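PDB 2WAN: pullulanase from Bacillus acidopullulyticus, which hydrolyses alpha-1,6-glucosidic linkages in pullulan and at the branch points of starch-type polysaccharides. Local coordinates for residues A[883-894]-A[910-921]. Sequence-based numbering, arbitrary orientation.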
loop_
_atom_site.group_PDB
_atom_site.type_symbol
_atom_site.label_atom_id
_atom_site.label_comp_id
_atom_site.label_asym_id
_atom_site.label_seq_id
_atom_site.Cartn_x
_atom_site.Cartn_y
_atom_site.Cartn_z
ATOM N N LEU A 883 41.815 -14.468 0.003
ATOM C CA LEU A 883 41.204 -14.564 1.330
ATOM C C LEU A 883 41.982 -13.787 2.394
ATOM O O LEU A 883 43.211 -13.646 2.290
ATOM C CB LEU A 883 41.050 -16.026 1.745
ATOM C CG LEU A 883 40.179 -16.918 0.861
ATOM C CD1 LEU A 883 40.360 -18.379 1.266
ATOM C CD2 LEU A 883 38.714 -16.483 0.987
ATOM N N PRO A 884 41.269 -13.269 3.421
ATOM C CA PRO A 884 41.976 -12.775 4.607
ATOM C C PRO A 884 42.751 -13.903 5.282
ATOM O O PRO A 884 42.525 -15.089 4.989
ATOM C CB PRO A 884 40.848 -12.291 5.528
ATOM C CG PRO A 884 39.648 -12.080 4.600
ATOM C CD PRO A 884 39.805 -13.172 3.570
ATOM N N SER A 885 43.621 -13.537 6.221
ATOM C CA SER A 885 44.496 -14.499 6.894
ATOM C C SER A 885 43.739 -15.641 7.572
ATOM O O SER A 885 42.553 -15.507 7.910
ATOM C CB SER A 885 45.376 -13.777 7.934
ATOM O OG SER A 885 44.565 -13.227 8.962
ATOM N N GLY A 886 44.432 -16.765 7.748
ATOM C CA GLY A 886 43.920 -17.863 8.541
ATOM C C GLY A 886 43.283 -18.979 7.742
ATOM O O GLY A 886 43.208 -18.922 6.507
ATOM N N ASP A 887 42.857 -20.005 8.467
ATOM C CA ASP A 887 42.199 -21.170 7.888
ATOM C C ASP A 887 40.722 -20.884 7.644
ATOM O O ASP A 887 40.010 -20.429 8.553
ATOM C CB ASP A 887 42.343 -22.370 8.828
ATOM C CG ASP A 887 41.820 -23.658 8.203
ATOM O OD1 ASP A 887 40.810 -24.191 8.688
ATOM O OD2 ASP A 887 42.397 -24.107 7.194
ATOM N N TRP A 888 40.267 -21.175 6.425
ATOM C CA TRP A 888 38.851 -21.037 6.056
ATOM C C TRP A 888 38.193 -22.387 5.794
ATOM O O TRP A 888 38.757 -23.255 5.119
ATOM C CB TRP A 888 38.685 -20.103 4.846
ATOM C CG TRP A 888 39.024 -18.704 5.197
ATOM C CD1 TRP A 888 40.263 -18.113 5.126
ATOM C CD2 TRP A 888 38.132 -17.711 5.717
ATOM N NE1 TRP A 888 40.191 -16.813 5.577
ATOM C CE2 TRP A 888 38.893 -16.536 5.933
ATOM C CE3 TRP A 888 36.750 -17.699 6.013
ATOM C CZ2 TRP A 888 38.328 -15.353 6.442
ATOM C CZ3 TRP A 888 36.187 -16.523 6.505
ATOM C CH2 TRP A 888 36.979 -15.366 6.725
ATOM N N THR A 889 37.003 -22.567 6.359
ATOM C CA THR A 889 36.206 -23.765 6.142
ATOM C C THR A 889 35.181 -23.480 5.049
ATOM O O THR A 889 34.394 -22.547 5.174
ATOM C CB THR A 889 35.469 -24.187 7.448
ATOM O OG1 THR A 889 36.429 -24.422 8.479
ATOM C CG2 THR A 889 34.661 -25.471 7.209
ATOM N N ILE A 890 35.188 -24.278 3.977
ATOM C CA ILE A 890 34.181 -24.148 2.916
ATOM C C ILE A 890 32.890 -24.794 3.407
ATOM O O ILE A 890 32.899 -25.947 3.814
ATOM C CB ILE A 890 34.639 -24.848 1.603
ATOM C CG1 ILE A 890 35.969 -24.248 1.120
ATOM C CG2 ILE A 890 33.536 -24.732 0.538
ATOM C CD1 ILE A 890 36.729 -25.161 0.117
ATOM N N VAL A 891 31.794 -24.034 3.409
ATOM C CA VAL A 891 30.485 -24.597 3.790
ATOM C C VAL A 891 29.442 -24.512 2.655
ATOM O O VAL A 891 28.422 -25.192 2.683
ATOM C CB VAL A 891 29.937 -23.975 5.130
ATOM C CG1 VAL A 891 30.866 -24.303 6.272
ATOM C CG2 VAL A 891 29.746 -22.469 4.992
ATOM N N GLY A 892 29.717 -23.690 1.642
ATOM C CA GLY A 892 28.854 -23.592 0.463
ATOM C C GLY A 892 29.736 -23.554 -0.772
ATOM O O GLY A 892 30.545 -22.632 -0.949
ATOM N N LEU A 893 29.590 -24.570 -1.619
ATOM C CA LEU A 893 30.393 -24.665 -2.834
ATOM C C LEU A 893 29.581 -25.395 -3.897
ATOM O O LEU A 893 29.156 -26.541 -3.677
ATOM C CB LEU A 893 31.687 -25.431 -2.561
ATOM C CG LEU A 893 32.680 -25.579 -3.717
ATOM C CD1 LEU A 893 33.240 -24.242 -4.100
ATOM C CD2 LEU A 893 33.790 -26.550 -3.320
ATOM N N GLY A 894 29.375 -24.741 -5.039
ATOM C CA GLY A 894 28.564 -25.329 -6.118
ATOM C C GLY A 894 27.172 -25.679 -5.620
ATOM O O GLY A 894 26.511 -24.840 -5.013
ATOM N N GLN A 910 38.729 -20.966 -5.305
ATOM C CA GLN A 910 38.049 -20.913 -6.594
ATOM C C GLN A 910 36.535 -21.072 -6.411
ATOM O O GLN A 910 36.078 -21.938 -5.663
ATOM C CB GLN A 910 38.615 -22.002 -7.509
ATOM C CG GLN A 910 38.152 -21.905 -8.953
ATOM C CD GLN A 910 38.858 -22.909 -9.843
ATOM O OE1 GLN A 910 40.087 -22.980 -9.867
ATOM N NE2 GLN A 910 38.083 -23.698 -10.572
ATOM N N VAL A 911 35.770 -20.199 -7.058
ATOM C CA VAL A 911 34.324 -20.235 -6.991
ATOM C C VAL A 911 33.794 -20.714 -8.330
ATOM O O VAL A 911 33.992 -20.017 -9.338
ATOM C CB VAL A 911 33.727 -18.829 -6.726
ATOM C CG1 VAL A 911 32.208 -18.918 -6.642
ATOM C CG2 VAL A 911 34.336 -18.201 -5.434
ATOM N N PRO A 912 33.098 -21.873 -8.359
ATOM C CA PRO A 912 32.582 -22.358 -9.657
ATOM C C PRO A 912 31.666 -21.378 -10.394
ATOM O O PRO A 912 31.062 -20.475 -9.787
ATOM C CB PRO A 912 31.792 -23.624 -9.287
ATOM C CG PRO A 912 32.316 -24.063 -7.983
ATOM C CD PRO A 912 32.817 -22.822 -7.264
ATOM N N ALA A 913 31.581 -21.562 -11.710
ATOM C CA ALA A 913 30.709 -20.770 -12.576
ATOM C C ALA A 913 29.268 -20.756 -12.063
ATOM O O ALA A 913 28.784 -21.766 -11.532
ATOM C CB ALA A 913 30.740 -21.339 -13.985
ATOM N N ILE A 914 28.609 -19.606 -12.218
ATOM C CA ILE A 914 27.196 -19.381 -11.829
ATOM C C ILE A 914 26.860 -20.031 -10.476
ATOM O O ILE A 914 26.045 -20.953 -10.391
ATOM C CB ILE A 914 26.180 -19.859 -12.908
ATOM C CG1 ILE A 914 26.753 -19.637 -14.316
ATOM C CG2 ILE A 914 24.836 -19.130 -12.750
ATOM C CD1 ILE A 914 25.763 -19.976 -15.424
ATOM N N SER A 915 27.524 -19.556 -9.426
ATOM C CA SER A 915 27.297 -20.130 -8.104
ATOM C C SER A 915 27.611 -19.149 -6.990
ATOM O O SER A 915 28.113 -18.034 -7.221
ATOM C CB SER A 915 28.164 -21.387 -7.926
ATOM O OG SER A 915 29.514 -21.022 -7.685
ATOM N N THR A 916 27.294 -19.584 -5.775
ATOM C CA THR A 916 27.589 -18.813 -4.568
ATOM C C THR A 916 28.546 -19.608 -3.697
ATOM O O THR A 916 28.337 -20.806 -3.451
ATOM C CB THR A 916 26.279 -18.491 -3.784
ATOM O OG1 THR A 916 25.418 -17.712 -4.616
ATOM C CG2 THR A 916 26.600 -17.691 -2.486
ATOM N N LEU A 917 29.620 -18.949 -3.271
ATOM C CA LEU A 917 30.607 -19.541 -2.356
ATOM C C LEU A 917 30.285 -19.047 -0.957
ATOM O O LEU A 917 30.001 -17.863 -0.780
ATOM C CB LEU A 917 32.028 -19.065 -2.725
ATOM C CG LEU A 917 33.159 -19.452 -1.756
ATOM C CD1 LEU A 917 33.611 -20.892 -2.013
ATOM C CD2 LEU A 917 34.331 -18.467 -1.856
ATOM N N ILE A 918 30.313 -19.943 0.031
ATOM C CA ILE A 918 30.240 -19.545 1.432
ATOM C C ILE A 918 31.362 -20.205 2.217
ATOM O O ILE A 918 31.578 -21.415 2.120
ATOM C CB ILE A 918 28.882 -19.897 2.075
ATOM C CG1 ILE A 918 27.750 -19.373 1.183
ATOM C CG2 ILE A 918 28.799 -19.248 3.515
ATOM C CD1 ILE A 918 26.365 -19.746 1.624
ATOM N N LEU A 919 32.099 -19.386 2.957
ATOM C CA LEU A 919 33.172 -19.860 3.828
ATOM C C LEU A 919 32.953 -19.343 5.220
ATOM O O LEU A 919 32.279 -18.337 5.402
ATOM C CB LEU A 919 34.506 -19.264 3.400
ATOM C CG LEU A 919 34.896 -19.330 1.935
ATOM C CD1 LEU A 919 36.046 -18.359 1.723
ATOM C CD2 LEU A 919 35.297 -20.734 1.564
ATOM N N LYS A 920 33.560 -20.008 6.197
ATOM C CA LYS A 920 33.554 -19.484 7.565
ATOM C C LYS A 920 34.862 -19.770 8.282
ATOM O O LYS A 920 35.612 -20.682 7.919
ATOM C CB LYS A 920 32.346 -19.999 8.380
ATOM C CG LYS A 920 32.313 -21.518 8.623
ATOM C CD LYS A 920 33.076 -21.852 9.897
ATOM C CE LYS A 920 32.970 -23.323 10.260
ATOM N NZ LYS A 920 33.685 -23.547 11.554
ATOM N N GLN A 921 35.094 -18.998 9.336
ATOM C CA GLN A 921 36.263 -19.146 10.167
ATOM C C GLN A 921 35.762 -19.011 11.587
ATOM O O GLN A 921 36.222 -19.665 12.519
ATOM C CB GLN A 921 37.181 -17.970 9.833
ATOM C CG GLN A 921 38.572 -18.020 10.327
ATOM C CD GLN A 921 39.382 -16.917 9.696
ATOM O OE1 GLN A 921 39.185 -15.735 9.992
ATOM N NE2 GLN A 921 40.307 -17.293 8.817
ATOM O OXT GLN A 921 34.862 -18.205 11.819
HETATM O O HOH W 1 40.657 -13.672 9.006
HETATM O O HOH W 2 35.597 -25.660 10.719
HETATM O O HOH W 3 30.146 -22.009 -5.152
HETATM O O HOH W 4 26.272 -22.239 -4.654
#
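A classic beta bulge interrupts the antiparallel pairing of strand 888-893 with strand 915-920, the last strand of the chain, in the C-terminal all-beta domain. Two residues of one strand, Val-891 and Gly-892, sit opposite the single Ile-918 of the other. Their two N-H groups grip one acceptor, Val-891 N at 2.9 Å and Gly-892 N at 3.0 Å from Ile-918 O, and both come from the same face of that carbonyl. Before the bulge, Thr-889 and Lys-920 form a hydrogen-bonded pair. Their side chains run alongside each other, and a water joins Thr-889 OG1 to Lys-920 NZ. Ile-890 and Leu-919 form the next, non-hydrogen-bonded pair. Leu-919 lays CD2 against Ile-890 CG1, and Leu-919 CD1 meets Leu-883 CD2 tip to tip, tight at 3.3 Å.

The C-terminal residue, Gln-921, crosses one face of the Trp-888 indole. Gln-921 CB makes a CH-pi contact over that face, 3.9 Å from the centroid of the Trp-888 six-membered ring. With CG anti to the backbone N (chi1 -167°) and the chain extended, the amide reaches the backbone of residues 885-887, its plane 33° from the ring. Trp-888 NE1 donates to Pro-884 O, which helps fix the ring. With an alanine in place of Trp-888 the NE1 donor to Pro-884 O is gone, and a gap would probably open under Gln-921, whose amide would be freer to turn. Asn-867 binds Gln-921 OE1, which also takes a bond from a water shared with Ser-885 O. Gln-921 NE2 donates twice: in the carbonyl plane to Ser-885 O at 3.0 Å, and from above the carbonyl plane to Asp-887 O at 3.2 Å.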